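Local coordinates for protein yersinopine dehydrogenase (Yersinia pestis, PDB 6C4L) that catalyses the NADPH-dependent reductive condensation of pyruvate with an aminobutanoate intermediate, the last step in making the metallophore yersinopine, at residues A[107-112]-A[134-139]. Residues are numbered along the deposited sequence; the frame is centred on the assembly and turned at random.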
ATOM      1  N   ARG A 107     -14.855 -35.033 -27.765  1.00 36.19           N
ATOM      2  CA  ARG A 107     -14.566 -34.126 -26.666  1.00 29.92           C
ATOM      3  C   ARG A 107     -14.953 -32.717 -27.084  1.00 35.52           C
ATOM      4  O   ARG A 107     -14.559 -32.247 -28.160  1.00 34.89           O
ATOM      5  CB  ARG A 107     -13.083 -34.204 -26.289  1.00 33.14           C
ATOM      6  CG  ARG A 107     -12.697 -33.379 -25.119  1.00 31.74           C
ATOM      7  CD  ARG A 107     -11.165 -33.345 -24.939  1.00 40.13           C
ATOM      8  NE  ARG A 107     -10.645 -34.671 -24.611  1.00 42.41           N
ATOM      9  CZ  ARG A 107      -9.730 -35.331 -25.318  1.00 47.30           C
ATOM     10  NH1 ARG A 107      -9.202 -34.812 -26.419  1.00 39.62           N
ATOM     11  NH2 ARG A 107      -9.329 -36.526 -24.910  1.00 43.14           N
ATOM     12  N   LEU A 108     -15.767 -32.077 -26.249  1.00 35.45           N
ATOM     13  CA  LEU A 108     -16.068 -30.656 -26.339  1.00 37.34           C
ATOM     14  C   LEU A 108     -15.337 -29.947 -25.214  1.00 33.79           C
ATOM     15  O   LEU A 108     -15.417 -30.367 -24.055  1.00 36.24           O
ATOM     16  CB  LEU A 108     -17.562 -30.377 -26.194  1.00 43.76           C
ATOM     17  CG  LEU A 108     -18.575 -30.825 -27.222  1.00 49.18           C
ATOM     18  CD1 LEU A 108     -19.815 -29.974 -27.005  1.00 49.42           C
ATOM     19  CD2 LEU A 108     -18.031 -30.704 -28.640  1.00 51.68           C
ATOM     20  N   ILE A 109     -14.613 -28.888 -25.542  1.00 35.89           N
ATOM     21  CA  ILE A 109     -13.963 -28.072 -24.524  1.00 28.33           C
ATOM     22  C   ILE A 109     -14.577 -26.674 -24.585  1.00 32.59           C
ATOM     23  O   ILE A 109     -14.488 -25.989 -25.612  1.00 36.27           O
ATOM     24  CB  ILE A 109     -12.442 -28.026 -24.691  1.00 32.00           C
ATOM     25  CG1 ILE A 109     -11.829 -29.439 -24.535  1.00 37.30           C
ATOM     26  CG2 ILE A 109     -11.872 -27.141 -23.617  1.00 33.15           C
ATOM     27  CD1 ILE A 109     -10.401 -29.585 -24.997  1.00 36.80           C
ATOM     28  N   LEU A 110     -15.222 -26.256 -23.498  1.00 34.09           N
ATOM     29  CA  LEU A 110     -15.824 -24.912 -23.420  1.00 32.06           C
ATOM     30  C   LEU A 110     -14.744 -23.950 -22.952  1.00 34.84           C
ATOM     31  O   LEU A 110     -14.400 -23.900 -21.768  1.00 33.73           O
ATOM     32  CB  LEU A 110     -17.044 -24.922 -22.513  1.00 34.37           C
ATOM     33  CG  LEU A 110     -18.295 -25.336 -23.323  1.00 41.45           C
ATOM     34  CD1 LEU A 110     -18.270 -26.816 -23.589  1.00 39.32           C
ATOM     35  CD2 LEU A 110     -19.589 -24.979 -22.665  1.00 37.02           C
ATOM     36  N   ALA A 111     -14.155 -23.249 -23.914  1.00 33.25           N
ATOM     37  CA  ALA A 111     -13.243 -22.154 -23.661  1.00 33.80           C
ATOM     38  C   ALA A 111     -13.951 -20.817 -23.478  1.00 37.91           C
ATOM     39  O   ALA A 111     -13.292 -19.838 -23.132  1.00 40.84           O
ATOM     40  CB  ALA A 111     -12.241 -22.044 -24.807  1.00 44.15           C
ATOM     41  N   VAL A 112     -15.264 -20.757 -23.676  1.00 36.08           N
ATOM     42  CA  VAL A 112     -16.043 -19.529 -23.475  1.00 37.46           C
ATOM     43  C   VAL A 112     -16.138 -19.263 -21.978  1.00 41.09           C
ATOM     44  O   VAL A 112     -15.982 -20.197 -21.179  1.00 35.37           O
ATOM     45  CB  VAL A 112     -17.442 -19.651 -24.098  1.00 37.29           C
ATOM     46  CG1 VAL A 112     -17.351 -19.899 -25.596  1.00 42.72           C
ATOM     47  CG2 VAL A 112     -18.240 -20.761 -23.417  1.00 34.81           C
ATOM     48  N   SER A 134     -16.856 -36.583 -23.500  1.00 37.91           N
ATOM     49  CA  SER A 134     -16.518 -35.698 -22.401  1.00 34.71           C
ATOM     50  C   SER A 134     -16.754 -34.243 -22.775  1.00 31.65           C
ATOM     51  O   SER A 134     -16.619 -33.845 -23.932  1.00 32.48           O
ATOM     52  CB  SER A 134     -15.071 -35.940 -21.978  1.00 38.75           C
ATOM     53  OG  SER A 134     -14.183 -35.158 -22.753  1.00 45.69           O
ATOM     54  N   VAL A 135     -17.115 -33.456 -21.771  1.00 31.61           N
ATOM     55  CA  VAL A 135     -17.250 -32.016 -21.913  1.00 30.77           C
ATOM     56  C   VAL A 135     -16.434 -31.383 -20.811  1.00 30.16           C
ATOM     57  O   VAL A 135     -16.681 -31.651 -19.633  1.00 35.65           O
ATOM     58  CB  VAL A 135     -18.716 -31.569 -21.833  1.00 33.58           C
ATOM     59  CG1 VAL A 135     -18.805 -30.055 -21.833  1.00 33.20           C
ATOM     60  CG2 VAL A 135     -19.522 -32.156 -23.000  1.00 28.85           C
ATOM     61  N   ILE A 136     -15.472 -30.547 -21.189  1.00 29.69           N
ATOM     62  CA  ILE A 136     -14.501 -29.975 -20.255  1.00 29.62           C
ATOM     63  C   ILE A 136     -14.797 -28.486 -20.094  1.00 34.05           C
ATOM     64  O   ILE A 136     -14.821 -27.745 -21.080  1.00 33.96           O
ATOM     65  CB  ILE A 136     -13.063 -30.191 -20.741  1.00 32.95           C
ATOM     66  CG1 ILE A 136     -12.802 -31.706 -20.904  1.00 38.18           C
ATOM     67  CG2 ILE A 136     -12.061 -29.600 -19.758  1.00 35.25           C
ATOM     68  CD1 ILE A 136     -11.506 -32.056 -21.587  1.00 42.33           C
ATOM     69  N   LEU A 137     -14.984 -28.054 -18.849  1.00 32.58           N
ATOM     70  CA  LEU A 137     -15.289 -26.655 -18.497  1.00 31.65           C
ATOM     71  C   LEU A 137     -13.977 -25.996 -18.084  1.00 34.45           C
ATOM     72  O   LEU A 137     -13.476 -26.196 -16.979  1.00 33.96           O
ATOM     73  CB  LEU A 137     -16.332 -26.610 -17.392  1.00 28.36           C
ATOM     74  CG  LEU A 137     -17.556 -27.465 -17.767  1.00 31.99           C
ATOM     75  CD1 LEU A 137     -18.635 -27.468 -16.693  1.00 32.08           C
ATOM     76  CD2 LEU A 137     -18.161 -26.964 -19.067  1.00 33.11           C
ATOM     77  N   LEU A 138     -13.415 -25.236 -19.012  1.00 35.28           N
ATOM     78  CA  LEU A 138     -12.025 -24.841 -18.926  1.00 33.59           C
ATOM     79  C   LEU A 138     -11.818 -23.790 -17.848  1.00 35.95           C
ATOM     80  O   LEU A 138     -10.851 -23.861 -17.082  1.00 39.84           O
ATOM     81  CB  LEU A 138     -11.565 -24.333 -20.295  1.00 35.59           C
ATOM     82  CG  LEU A 138     -10.084 -23.962 -20.385  1.00 42.91           C
ATOM     83  CD1 LEU A 138      -9.243 -25.226 -20.272  1.00 38.32           C
ATOM     84  CD2 LEU A 138      -9.780 -23.215 -21.684  1.00 39.87           C
ATOM     85  N   SER A 139     -12.710 -22.803 -17.769  1.00 34.68           N
ATOM     86  CA  SER A 139     -12.664 -21.794 -16.708  1.00 36.89           C
ATOM     87  C   SER A 139     -14.020 -21.775 -16.009  1.00 41.62           C
ATOM     88  O   SER A 139     -14.847 -20.866 -16.196  1.00 36.14           O
ATOM     89  CB  SER A 139     -12.294 -20.412 -17.232  1.00 40.91           C
ATOM     90  OG  SER A 139     -11.624 -19.722 -16.183  1.00 48.86           O
TER
HETATM   91  O   HOH W   1     -14.548 -22.049 -19.896  1.00 35.29           O
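Leu108 is gripped at both its backbone N and its backbone O by Ser134 and Ile136 of strand 134-137, which runs parallel to strand 107-110 and is connected to it by helix 117-123 as a beta-alpha-beta unit of the Rossmann-type NADP-binding fold. Strand 107-110 uses its even-numbered residues for this edge: Leu108 N donates to Ser134 O at 3.0 Å, Ile136 N to Leu108 O at 2.9 Å, and Leu110 N to Ile136 O, in a bond nearly along the C=O axis (171° at the oxygen). The odd-numbered residues Arg107, Ile109 and Ala111 bond through their backbones to the neighbouring strand 25-28, so 107-110 lies inside the sheet.

On one face, Ile109 and Ile136 run alongside each other in the same direction, CG1 of Ile109 resting 4.0 Å from CD1 of Ile136. The same methyl meets the Arg107 aliphatic chain, 3.6 Å from its CD. With CG anti to the backbone N (chi1 -176°), Arg107 also brings CG to 3.3 Å from Ser134 OG. The polar ends here are held largely by helix 225-235: Glu226 forms a salt bridge with Arg107 and is hydrogen-bonded to Ser134 OG, while Trp229 adds a cation-pi contact and the His20 carbonyl a further bond to Arg107. The other face is apolar, CD1 of Leu110 packing 3.7 Å from CG1 of Val135, and Tyr117 and Leu121 of the connecting helix cover Leu110.

From Leu110 onward the two backbones spread slightly, and here Leu138 sets CD2 against Ala111 CB; its side chain also lies near Ala33, an NADP-binding residue. Leu138 N reaches Leu110 O at 3.2 Å from a position tilted 21° out of the carbonyl plane. A water donates to this oxygen and to Val112 O, and accepts from Ser139 N at 2.9 Å.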